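Local coordinates for putative uncharacterized protein (Emericella nidulans, PDB 3PGB) that is a copper amine oxidase that carries a topaquinone cofactor beside its copper ion and probably oxidises primary amines, at residues I60-E65 and A342-V347; L386-A391 and L630-L635; N603-N608 and L683-L688. One frame throughout, in Å; residues are numbered along the deposited sequence.

How the contacts relate
The three contacts lie far apart in one subunit, and contacts 1 and 2 sit on opposite sides of its centre, about 42 Å between contact centres. Strand 346-349 of contact 1 leads by successive antiparallel neighbours, 352-359 and 363-371, to strand 374-389 of contact 2; strand 532-542 then separates that strand from strand 686-698 of contact 3. Contact 2 is buried closest to the copper and rests on one histidine-serine bond with leucine packing. Contact 1, partly exposed, joins apolar packing on a tyrosine to an arginine-glutamate pair. Contact 3, about 30 Å from the chain centre yet largely buried, is almost wholly amide hydrogen bonding beside a glycan and a calcium ion.

Contact 1. Residues I60-E65 and A342-V347; sequences IKAPKE and AERKYV
Ala62 presses its methyl onto the ring of Tyr346, a bump on a flat ring face at the centre of this contact. The CB atom of Ala62 sits over the ring face, 3.8 Å from the centroid of the Tyr346 ring and 30° off its normal, a CH-pi contact. It is shifted toward the near side of the ring, where Ala62 CB lies 3.4 Å from Tyr346 CD2. CG of Tyr346 is anti to the backbone N (chi1 173°), which starts the ring off toward the 60-65 loop. Two further bumps bracket the same ring: Ile60 brings CD1 to the edge, 3.7 Å from Tyr346 CE2, while Pro63 sets CD 3.8 Å from Tyr346 CZ, near the hydroxyl end. Both side chains cross the tyrosine at about a right angle.

Arg344 fills the neighbouring hollow. Its chain is extended from CG to NE and runs past the other side of the alanine methyl, with Arg344 CD 3.8 Å from Ala62 CB. The guanidinium thus arrives inside the curve of residues 62-65, where Arg344 NH1 is 2.8 Å from Ala62 O. In one of two modelled Glu65 conformers, the bent side chain folds back over one guanidinium face, and a salt bridge joins Glu65 OE2 to Arg344 NH2 at 2.7 Å; the bridge holds for this conformer and is doubtful beyond it. Carboxylate and guanidinium planes stand 53° apart, so the pair is not a coplanar fork.

Opposite Asp341 the chain carries an extra residue, Lys345 and Tyr346 together forming a G1 beta bulge between strands 339-341 and 346-349. Asp341 also accepts from the backbone N of Ala62 and of Arg344. Strand 352-359 flanks the contact, its Tyr355 meeting Ala62, Pro63 and the Tyr346 ring, and strand 58-59 runs parallel to 339-341.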
loop_
_atom_site.group_PDB
_atom_site.type_symbol
_atom_site.label_atom_id
_atom_site.label_comp_id
_atom_site.label_asym_id
_atom_site.label_seq_id
_atom_site.Cartn_x
_atom_site.Cartn_y
_atom_site.Cartn_z
ATOM N N ILE A 60 -9.574 -14.965 -29.010
ATOM C CA ILE A 60 -10.893 -15.520 -28.752
ATOM C C ILE A 60 -11.978 -14.569 -29.250
ATOM O O ILE A 60 -11.697 -13.430 -29.635
ATOM C CB ILE A 60 -11.103 -15.823 -27.254
ATOM C CG1 ILE A 60 -10.925 -14.560 -26.404
ATOM C CG2 ILE A 60 -10.136 -16.906 -26.792
ATOM C CD1 ILE A 60 -11.605 -14.657 -25.057
ATOM N N LYS A 61 -13.217 -15.054 -29.252
ATOM C CA LYS A 61 -14.363 -14.207 -29.555
ATOM C C LYS A 61 -15.266 -14.083 -28.334
ATOM O O LYS A 61 -15.741 -15.088 -27.792
ATOM C CB LYS A 61 -15.114 -14.721 -30.787
ATOM C CG LYS A 61 -14.428 -14.281 -32.093
ATOM C CD LYS A 61 -15.182 -14.692 -33.356
ATOM C CE LYS A 61 -14.406 -14.268 -34.611
ATOM N NZ LYS A 61 -15.159 -14.520 -35.882
ATOM N N ALA A 62 -15.482 -12.843 -27.895
ATOM C CA ALA A 62 -16.328 -12.564 -26.733
ATOM C C ALA A 62 -17.712 -13.162 -26.950
ATOM O O ALA A 62 -18.199 -13.177 -28.082
ATOM C CB ALA A 62 -16.433 -11.065 -26.498
ATOM N N PRO A 63 -18.346 -13.669 -25.875
ATOM C CA PRO A 63 -19.678 -14.284 -26.010
ATOM C C PRO A 63 -20.776 -13.315 -26.457
ATOM O O PRO A 63 -21.773 -13.745 -27.034
ATOM C CB PRO A 63 -19.970 -14.817 -24.598
ATOM C CG PRO A 63 -19.081 -14.060 -23.707
ATOM C CD PRO A 63 -17.849 -13.743 -24.491
ATOM N N LYS A 64 -20.590 -12.027 -26.191
ATOM C CA LYS A 64 -21.558 -11.003 -26.567
ATOM C C LYS A 64 -20.852 -9.826 -27.229
ATOM O O LYS A 64 -19.637 -9.679 -27.096
ATOM C CB LYS A 64 -22.286 -10.516 -25.317
ATOM C CG LYS A 64 -23.034 -11.601 -24.572
ATOM C CD LYS A 64 -24.278 -12.060 -25.341
ATOM C CE LYS A 64 -24.988 -13.196 -24.611
ATOM N NZ LYS A 64 -26.174 -13.694 -25.356
ATOM N N GLU A 65 -21.606 -8.999 -27.954
ATOM C CA GLU A 65 -21.033 -7.768 -28.488
ATOM C C GLU A 65 -20.678 -6.839 -27.330
ATOM O O GLU A 65 -21.234 -6.944 -26.235
ATOM C CB GLU A 65 -21.987 -7.086 -29.473
ATOM C CG GLU A 65 -22.036 -7.760 -30.845
ATOM C CD GLU A 65 -20.734 -7.617 -31.627
ATOM O OE1 GLU A 65 -19.895 -6.763 -31.252
ATOM O OE2 GLU A 65 -20.556 -8.355 -32.621
ATOM N N ALA A 342 -9.771 -8.564 -29.868
ATOM C CA ALA A 342 -9.341 -7.217 -30.234
ATOM C C ALA A 342 -10.490 -6.372 -30.791
ATOM O O ALA A 342 -10.540 -5.167 -30.561
ATOM C CB ALA A 342 -8.197 -7.283 -31.240
ATOM N N GLU A 343 -11.404 -7.007 -31.523
ATOM C CA GLU A 343 -12.526 -6.300 -32.140
ATOM C C GLU A 343 -13.573 -5.925 -31.094
ATOM O O GLU A 343 -14.131 -4.829 -31.137
ATOM C CB GLU A 343 -13.148 -7.139 -33.265
ATOM N N ARG A 344 -13.829 -6.828 -30.151
ATOM C CA ARG A 344 -14.786 -6.564 -29.071
ATOM C C ARG A 344 -14.139 -6.065 -27.774
ATOM O O ARG A 344 -14.831 -5.907 -26.770
ATOM C CB ARG A 344 -15.641 -7.806 -28.795
ATOM C CG ARG A 344 -16.435 -8.253 -30.011
ATOM C CD ARG A 344 -17.467 -9.308 -29.682
ATOM N NE ARG A 344 -18.265 -9.667 -30.855
ATOM C CZ ARG A 344 -19.194 -10.625 -30.882
ATOM N NH1 ARG A 344 -19.463 -11.347 -29.795
ATOM N NH2 ARG A 344 -19.864 -10.867 -32.005
ATOM N N LYS A 345 -12.828 -5.807 -27.799
ATOM C CA LYS A 345 -12.118 -5.227 -26.654
ATOM C C LYS A 345 -12.445 -5.994 -25.367
ATOM O O LYS A 345 -12.874 -5.423 -24.364
ATOM C CB LYS A 345 -12.476 -3.739 -26.518
ATOM C CG LYS A 345 -12.189 -2.899 -27.785
ATOM C CD LYS A 345 -10.727 -2.465 -27.832
ATOM C CE LYS A 345 -10.328 -1.871 -29.196
ATOM N NZ LYS A 345 -8.919 -1.328 -29.179
ATOM N N TYR A 346 -12.246 -7.302 -25.422
ATOM C CA TYR A 346 -12.659 -8.210 -24.367
ATOM C C TYR A 346 -11.436 -9.006 -23.940
ATOM O O TYR A 346 -10.630 -9.385 -24.780
ATOM C CB TYR A 346 -13.761 -9.126 -24.908
ATOM C CG TYR A 346 -14.194 -10.249 -24.001
ATOM C CD1 TYR A 346 -14.960 -9.996 -22.874
ATOM C CD2 TYR A 346 -13.862 -11.573 -24.290
ATOM C CE1 TYR A 346 -15.375 -11.031 -22.038
ATOM C CE2 TYR A 346 -14.274 -12.618 -23.465
ATOM C CZ TYR A 346 -15.030 -12.334 -22.339
ATOM O OH TYR A 346 -15.448 -13.349 -21.514
ATOM N N VAL A 347 -11.308 -9.252 -22.640
ATOM C CA VAL A 347 -10.119 -9.873 -22.076
ATOM C C VAL A 347 -10.518 -11.006 -21.144
ATOM O O VAL A 347 -11.469 -10.865 -20.378
ATOM C CB VAL A 347 -9.311 -8.842 -21.264
ATOM C CG1 VAL A 347 -8.095 -9.492 -20.594
ATOM C CG2 VAL A 347 -8.895 -7.676 -22.154
#

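Contact 2. Residues L386-A391 and L630-L635; sequences LAHYAA and LNSSNL. With NAG (2-acetamido-2-deoxy-beta-D-glucopyranose), chain I.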
loop_
_atom_site.group_PDB
_atom_site.type_symbol
_atom_site.label_atom_id
_atom_site.label_comp_id
_atom_site.label_asym_id
_atom_site.label_seq_id
_atom_site.Cartn_x
_atom_site.Cartn_y
_atom_site.Cartn_z
ATOM N N LEU A 386 -10.687 15.361 -8.729
ATOM C CA LEU A 386 -10.659 16.694 -8.149
ATOM C C LEU A 386 -9.228 17.067 -7.779
ATOM O O LEU A 386 -8.489 16.242 -7.242
ATOM C CB LEU A 386 -11.572 16.762 -6.919
ATOM C CG LEU A 386 -11.537 18.022 -6.051
ATOM C CD1 LEU A 386 -11.685 19.271 -6.891
ATOM C CD2 LEU A 386 -12.615 17.960 -4.995
ATOM N N ALA A 387 -8.846 18.305 -8.097
ATOM C CA ALA A 387 -7.603 18.898 -7.615
ATOM C C ALA A 387 -7.948 20.214 -6.926
ATOM O O ALA A 387 -8.002 21.273 -7.566
ATOM C CB ALA A 387 -6.643 19.134 -8.762
ATOM N N HIS A 388 -8.195 20.130 -5.620
ATOM C CA HIS A 388 -8.648 21.270 -4.828
ATOM C C HIS A 388 -7.463 21.908 -4.119
ATOM O O HIS A 388 -6.833 21.279 -3.281
ATOM C CB HIS A 388 -9.678 20.806 -3.802
ATOM C CG HIS A 388 -10.538 21.906 -3.266
ATOM N ND1 HIS A 388 -10.023 23.002 -2.607
ATOM C CD2 HIS A 388 -11.881 22.071 -3.281
ATOM C CE1 HIS A 388 -11.012 23.799 -2.247
ATOM N NE2 HIS A 388 -12.150 23.256 -2.643
ATOM N N TYR A 389 -7.169 23.158 -4.460
ATOM C CA TYR A 389 -6.034 23.884 -3.884
ATOM C C TYR A 389 -6.452 24.847 -2.764
ATOM O O TYR A 389 -7.637 25.044 -2.495
ATOM C CB TYR A 389 -5.304 24.660 -4.981
ATOM C CG TYR A 389 -4.583 23.771 -5.951
ATOM C CD1 TYR A 389 -5.280 23.065 -6.931
ATOM C CD2 TYR A 389 -3.206 23.629 -5.894
ATOM C CE1 TYR A 389 -4.615 22.242 -7.816
ATOM C CE2 TYR A 389 -2.540 22.813 -6.773
ATOM C CZ TYR A 389 -3.246 22.119 -7.729
ATOM O OH TYR A 389 -2.562 21.310 -8.604
ATOM N N ALA A 390 -5.445 25.425 -2.113
ATOM C CA ALA A 390 -5.637 26.456 -1.098
ATOM C C ALA A 390 -4.366 27.279 -1.042
ATOM O O ALA A 390 -3.281 26.756 -1.314
ATOM C CB ALA A 390 -5.925 25.835 0.258
ATOM N N ALA A 391 -4.497 28.558 -0.698
ATOM C CA ALA A 391 -3.346 29.454 -0.634
ATOM C C ALA A 391 -3.734 30.802 -0.048
ATOM O O ALA A 391 -4.914 31.093 0.127
ATOM C CB ALA A 391 -2.743 29.639 -2.015
ATOM N N LEU A 630 -14.396 21.777 3.928
ATOM C CA LEU A 630 -15.802 21.593 4.252
ATOM C C LEU A 630 -16.601 22.720 3.604
ATOM O O LEU A 630 -16.220 23.884 3.701
ATOM C CB LEU A 630 -15.999 21.626 5.767
ATOM C CG LEU A 630 -15.232 20.598 6.603
ATOM C CD1 LEU A 630 -15.410 20.912 8.091
ATOM C CD2 LEU A 630 -15.689 19.176 6.281
ATOM N N ASN A 631 -17.697 22.373 2.936
ATOM C CA ASN A 631 -18.518 23.354 2.222
ATOM C C ASN A 631 -17.684 24.300 1.341
ATOM O O ASN A 631 -17.836 25.520 1.406
ATOM C CB ASN A 631 -19.360 24.157 3.222
ATOM C CG ASN A 631 -20.418 25.017 2.545
ATOM O OD1 ASN A 631 -20.758 24.804 1.376
ATOM N ND2 ASN A 631 -20.945 25.997 3.283
ATOM N N SER A 632 -16.808 23.726 0.520
ATOM C CA SER A 632 -15.902 24.507 -0.323
ATOM C C SER A 632 -16.596 25.673 -1.030
ATOM O O SER A 632 -17.647 25.502 -1.643
ATOM C CB SER A 632 -15.239 23.604 -1.365
ATOM O OG SER A 632 -14.610 24.369 -2.377
ATOM N N SER A 633 -15.998 26.855 -0.929
ATOM C CA SER A 633 -16.460 28.027 -1.665
ATOM C C SER A 633 -16.152 27.897 -3.160
ATOM O O SER A 633 -16.871 28.450 -3.990
ATOM C CB SER A 633 -15.816 29.305 -1.109
ATOM O OG SER A 633 -16.211 29.550 0.233
ATOM N N ASN A 634 -15.090 27.172 -3.502
ATOM C CA ASN A 634 -14.744 26.939 -4.905
ATOM C C ASN A 634 -15.755 26.048 -5.623
ATOM O O ASN A 634 -16.117 26.296 -6.780
ATOM C CB ASN A 634 -13.378 26.266 -5.024
ATOM C CG ASN A 634 -12.238 27.161 -4.622
ATOM O OD1 ASN A 634 -12.415 28.355 -4.378
ATOM N ND2 ASN A 634 -11.046 26.582 -4.552
ATOM N N LEU A 635 -16.185 24.997 -4.931
ATOM C CA LEU A 635 -16.968 23.938 -5.549
ATOM C C LEU A 635 -18.457 24.197 -5.486
ATOM O O LEU A 635 -19.174 23.925 -6.443
ATOM C CB LEU A 635 -16.666 22.595 -4.876
ATOM C CG LEU A 635 -15.329 21.948 -5.216
ATOM C CD1 LEU A 635 -15.225 20.603 -4.523
ATOM C CD2 LEU A 635 -15.181 21.794 -6.718
HETATM C C1 NAG I . -21.949 26.903 2.774
HETATM C C2 NAG I . -23.242 26.727 3.574
HETATM C C3 NAG I . -24.286 27.774 3.184
HETATM C C4 NAG I . -23.678 29.177 3.133
HETATM C C5 NAG I . -22.374 29.190 2.327
HETATM C C6 NAG I . -21.701 30.568 2.326
HETATM C C7 NAG I . -23.794 24.447 4.326
HETATM C C8 NAG I . -24.376 23.117 3.932
HETATM N N2 NAG I . -23.771 25.382 3.369
HETATM O O3 NAG I . -25.358 27.741 4.107
HETATM O O4 NAG I . -24.607 30.086 2.580
HETATM O O5 NAG I . -21.481 28.235 2.872
HETATM O O6 NAG I . -20.448 30.517 2.983
HETATM O O7 NAG I . -23.378 24.620 5.476
#
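His388 meets Ser632 where strand 374-389 of the copper amine oxidase beta-sandwich domain passes a loop whose Ser632 forms an ST motif. From CB, which points toward the loop, CG of the histidine is set anti to the backbone N (chi1 -160°), and the ring extends across the gap. ND1 turns back to its own strand and donates to Tyr389 O, 3.1 Å away, which steadies the ring's rotation. On the same side, His388 CE1 comes within 3.6 Å of Asn634 ND2; that amide lies nearly parallel to the ring, 17° between planes, and donates to Ser397 O. CD2 of His388 meets Leu635 CD1 at the ring edge, and this methyl also touches Leu386 CD2 tip to tip at 3.7 Å.

At the far end, His388 NE2 and Ser632 OG form an almost straight hydrogen bond of 2.7 Å (176°), lying in the ring plane. The same hydroxyl accepts from Leu635 N at 3.1 Å, closing the ST motif, so ring and loop backbone both hold it.

Next along the strand, the end of the Tyr389 side chain leads off toward the active site, where its hydroxyl bonds O4 of the topaquinone. Asn572 of the second subunit bonds Asn631 O and Ser633 OG. The Asn631 side chain carries a glycan, Asn631 ND2 being bonded covalently to C1 of the sugar at 1.4 Å.

Contact 3. Residues N603-N608 and L683-L688; sequences NQDKPN and LNQTDL. With CA (calcium ion), chain F; NAG (2-acetamido-2-deoxy-beta-D-glucopyranose), chain C.
Gln685 inserts its side-chain amide into the turn that starts at Asn603, and both N-H groups of its NE2 find acceptors there. One goes to Asn603 OD1, 2.8 Å from Gln685 NE2, arriving from above the asparagine carbonyl plane. The other reaches Asp605 OD2, 3.2 Å from the same NE2 atom, and meets the carboxylate from above its plane. The bend at chi2 (-62°) turns CD of the glutamine toward the turn. Its oxygen is occupied too: Gln604 N donates to Gln685 OE1 over 2.9 Å in a fairly straight bond (163°), and Thr550 OG1 is a second partner of that oxygen.

Asn603 OD1 has two donors. On the face opposite Gln685 NE2, Asp605 N approaches to 2.8 Å and makes an Asx turn, laid over the type I beta turn from Asn603 to Lys606, which Lys606 N closes on Asn603 O. The Asx turn thus holds Asn603 OD1 in place as an acceptor for the glutamine. The turn follows strand 597-603, whereas Gln685 lies by the start of strand 686-698; strand 548-562 pairs with both and supplies Thr550.

A second bridge runs alongside. Gln604, extended beyond CG, sends NE2 to Asn684 OD1 at 2.9 Å, the two amide planes 66° apart; Thr550 OG1 also bonds this NE2. Asn684 ND2 carries the N-linked sugar, whose O6 donates to Asp605 OD1 at 2.5 Å, short enough that the exact length is doubtful. The carboxylate of Asp605 takes the glutamine on one oxygen and the glycan on the other. Three residues past the glycosylated asparagine, Asp687 OD1 binds calcium at 2.3 Å, joined by Leu688 O, a water and Asp541, Phe542 and Asp543.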
loop_
_atom_site.group_PDB
_atom_site.type_symbol
_atom_site.label_atom_id
_atom_site.label_comp_id
_atom_site.label_asym_id
_atom_site.label_seq_id
_atom_site.Cartn_x
_atom_site.Cartn_y
_atom_site.Cartn_z
ATOM N N ASN A 603 -24.505 -10.569 -0.378
ATOM C CA ASN A 603 -25.853 -10.955 -0.775
ATOM C C ASN A 603 -26.445 -11.835 0.312
ATOM O O ASN A 603 -26.072 -13.002 0.454
ATOM C CB ASN A 603 -25.846 -11.686 -2.117
ATOM C CG ASN A 603 -27.243 -12.003 -2.617
ATOM O OD1 ASN A 603 -28.186 -12.103 -1.837
ATOM N ND2 ASN A 603 -27.378 -12.169 -3.924
ATOM N N GLN A 604 -27.370 -11.263 1.080
ATOM C CA GLN A 604 -27.977 -11.962 2.206
ATOM C C GLN A 604 -28.830 -13.149 1.784
ATOM O O GLN A 604 -29.066 -14.043 2.578
ATOM C CB GLN A 604 -28.831 -11.007 3.031
ATOM C CG GLN A 604 -28.066 -9.900 3.718
ATOM C CD GLN A 604 -28.969 -9.061 4.593
ATOM O OE1 GLN A 604 -29.309 -9.457 5.710
ATOM N NE2 GLN A 604 -29.378 -7.895 4.086
ATOM N N ASP A 605 -29.296 -13.149 0.539
ATOM C CA ASP A 605 -30.140 -14.229 0.023
ATOM C C ASP A 605 -29.327 -15.391 -0.541
ATOM O O ASP A 605 -29.899 -16.407 -0.946
ATOM C CB ASP A 605 -31.091 -13.684 -1.048
ATOM C CG ASP A 605 -32.054 -12.639 -0.496
ATOM O OD1 ASP A 605 -32.225 -12.589 0.740
ATOM O OD2 ASP A 605 -32.645 -11.875 -1.297
ATOM N N LYS A 606 -28.001 -15.249 -0.564
ATOM C CA LYS A 606 -27.114 -16.322 -1.016
ATOM C C LYS A 606 -26.012 -16.592 0.016
ATOM O O LYS A 606 -24.835 -16.375 -0.254
ATOM C CB LYS A 606 -26.507 -15.968 -2.377
ATOM C CG LYS A 606 -27.504 -15.995 -3.544
ATOM C CD LYS A 606 -27.665 -17.397 -4.137
ATOM C CE LYS A 606 -28.417 -17.366 -5.469
ATOM N NZ LYS A 606 -27.686 -16.616 -6.549
ATOM N N PRO A 607 -26.396 -17.085 1.203
ATOM C CA PRO A 607 -25.406 -17.414 2.216
ATOM C C PRO A 607 -24.697 -18.723 1.892
ATOM O O PRO A 607 -25.231 -19.539 1.146
ATOM C CB PRO A 607 -26.253 -17.576 3.474
ATOM C CG PRO A 607 -27.545 -18.133 2.962
ATOM C CD PRO A 607 -27.753 -17.499 1.608
ATOM N N ASN A 608 -23.507 -18.919 2.447
ATOM C CA ASN A 608 -22.809 -20.185 2.285
ATOM C C ASN A 608 -23.435 -21.251 3.184
ATOM O O ASN A 608 -24.414 -20.979 3.889
ATOM C CB ASN A 608 -21.303 -20.032 2.539
ATOM C CG ASN A 608 -20.965 -19.577 3.953
ATOM O OD1 ASN A 608 -21.775 -19.675 4.884
ATOM N ND2 ASN A 608 -19.742 -19.081 4.118
ATOM N N LEU A 683 -31.366 0.136 0.944
ATOM C CA LEU A 683 -30.201 -0.578 0.437
ATOM C C LEU A 683 -30.149 -1.980 1.048
ATOM O O LEU A 683 -29.095 -2.616 1.064
ATOM C CB LEU A 683 -28.916 0.207 0.747
ATOM C CG LEU A 683 -28.834 1.639 0.197
ATOM C CD1 LEU A 683 -27.611 2.347 0.747
ATOM C CD2 LEU A 683 -28.825 1.658 -1.332
ATOM N N ASN A 684 -31.293 -2.460 1.541
ATOM C CA ASN A 684 -31.401 -3.832 2.037
ATOM C C ASN A 684 -31.811 -4.790 0.920
ATOM O O ASN A 684 -32.966 -4.821 0.517
ATOM C CB ASN A 684 -32.404 -3.924 3.183
ATOM C CG ASN A 684 -32.399 -5.286 3.848
ATOM O OD1 ASN A 684 -31.354 -5.770 4.282
ATOM N ND2 ASN A 684 -33.564 -5.912 3.932
ATOM N N GLN A 685 -30.848 -5.571 0.435
ATOM C CA GLN A 685 -31.058 -6.519 -0.658
ATOM C C GLN A 685 -31.743 -5.892 -1.869
ATOM O O GLN A 685 -32.746 -6.400 -2.375
ATOM C CB GLN A 685 -31.802 -7.760 -0.160
ATOM C CG GLN A 685 -30.931 -8.652 0.697
ATOM C CD GLN A 685 -29.742 -9.199 -0.057
ATOM O OE1 GLN A 685 -28.603 -8.814 0.198
ATOM N NE2 GLN A 685 -30.001 -10.103 -0.996
ATOM N N THR A 686 -31.184 -4.773 -2.314
ATOM C CA THR A 686 -31.544 -4.164 -3.586
ATOM C C THR A 686 -30.262 -3.986 -4.376
ATOM O O THR A 686 -29.182 -4.326 -3.885
ATOM C CB THR A 686 -32.225 -2.791 -3.401
ATOM O OG1 THR A 686 -31.253 -1.815 -3.011
ATOM C CG2 THR A 686 -33.328 -2.871 -2.346
ATOM N N ASP A 687 -30.384 -3.455 -5.595
ATOM C CA ASP A 687 -29.225 -3.192 -6.445
ATOM C C ASP A 687 -28.536 -1.922 -5.965
ATOM O O ASP A 687 -29.081 -0.830 -6.071
ATOM C CB ASP A 687 -29.652 -3.066 -7.916
ATOM C CG ASP A 687 -28.467 -3.005 -8.884
ATOM O OD1 ASP A 687 -27.324 -2.735 -8.441
ATOM O OD2 ASP A 687 -28.680 -3.235 -10.096
ATOM N N LEU A 688 -27.326 -2.068 -5.442
ATOM C CA LEU A 688 -26.582 -0.921 -4.923
ATOM C C LEU A 688 -25.353 -0.626 -5.775
ATOM O O LEU A 688 -24.874 -1.486 -6.522
ATOM C CB LEU A 688 -26.200 -1.134 -3.447
ATOM C CG LEU A 688 -25.584 -2.469 -3.027
ATOM C CD1 LEU A 688 -24.155 -2.592 -3.542
ATOM C CD2 LEU A 688 -25.632 -2.635 -1.502
HETATM CA CA CA F . -25.140 -3.419 -7.931
HETATM C C1 NAG C . -33.643 -7.211 4.548
HETATM C C2 NAG C . -35.050 -7.412 5.084
HETATM C C3 NAG C . -35.081 -8.753 5.805
HETATM C C4 NAG C . -34.701 -9.886 4.855
HETATM C C5 NAG C . -33.452 -9.556 4.031
HETATM C C6 NAG C . -33.454 -10.385 2.758
HETATM C C7 NAG C . -36.550 -5.661 5.957
HETATM C C8 NAG C . -36.729 -4.579 6.986
HETATM N N2 NAG C . -35.393 -6.331 5.996
HETATM O O3 NAG C . -36.372 -8.975 6.321
HETATM O O4 NAG C . -34.438 -11.060 5.607
HETATM O O5 NAG C . -33.341 -8.214 3.607
HETATM O O6 NAG C . -32.660 -11.514 2.992
HETATM O O7 NAG C . -37.449 -5.888 5.145
HETATM O O HOH W 1 -25.743 -4.695 -5.840
#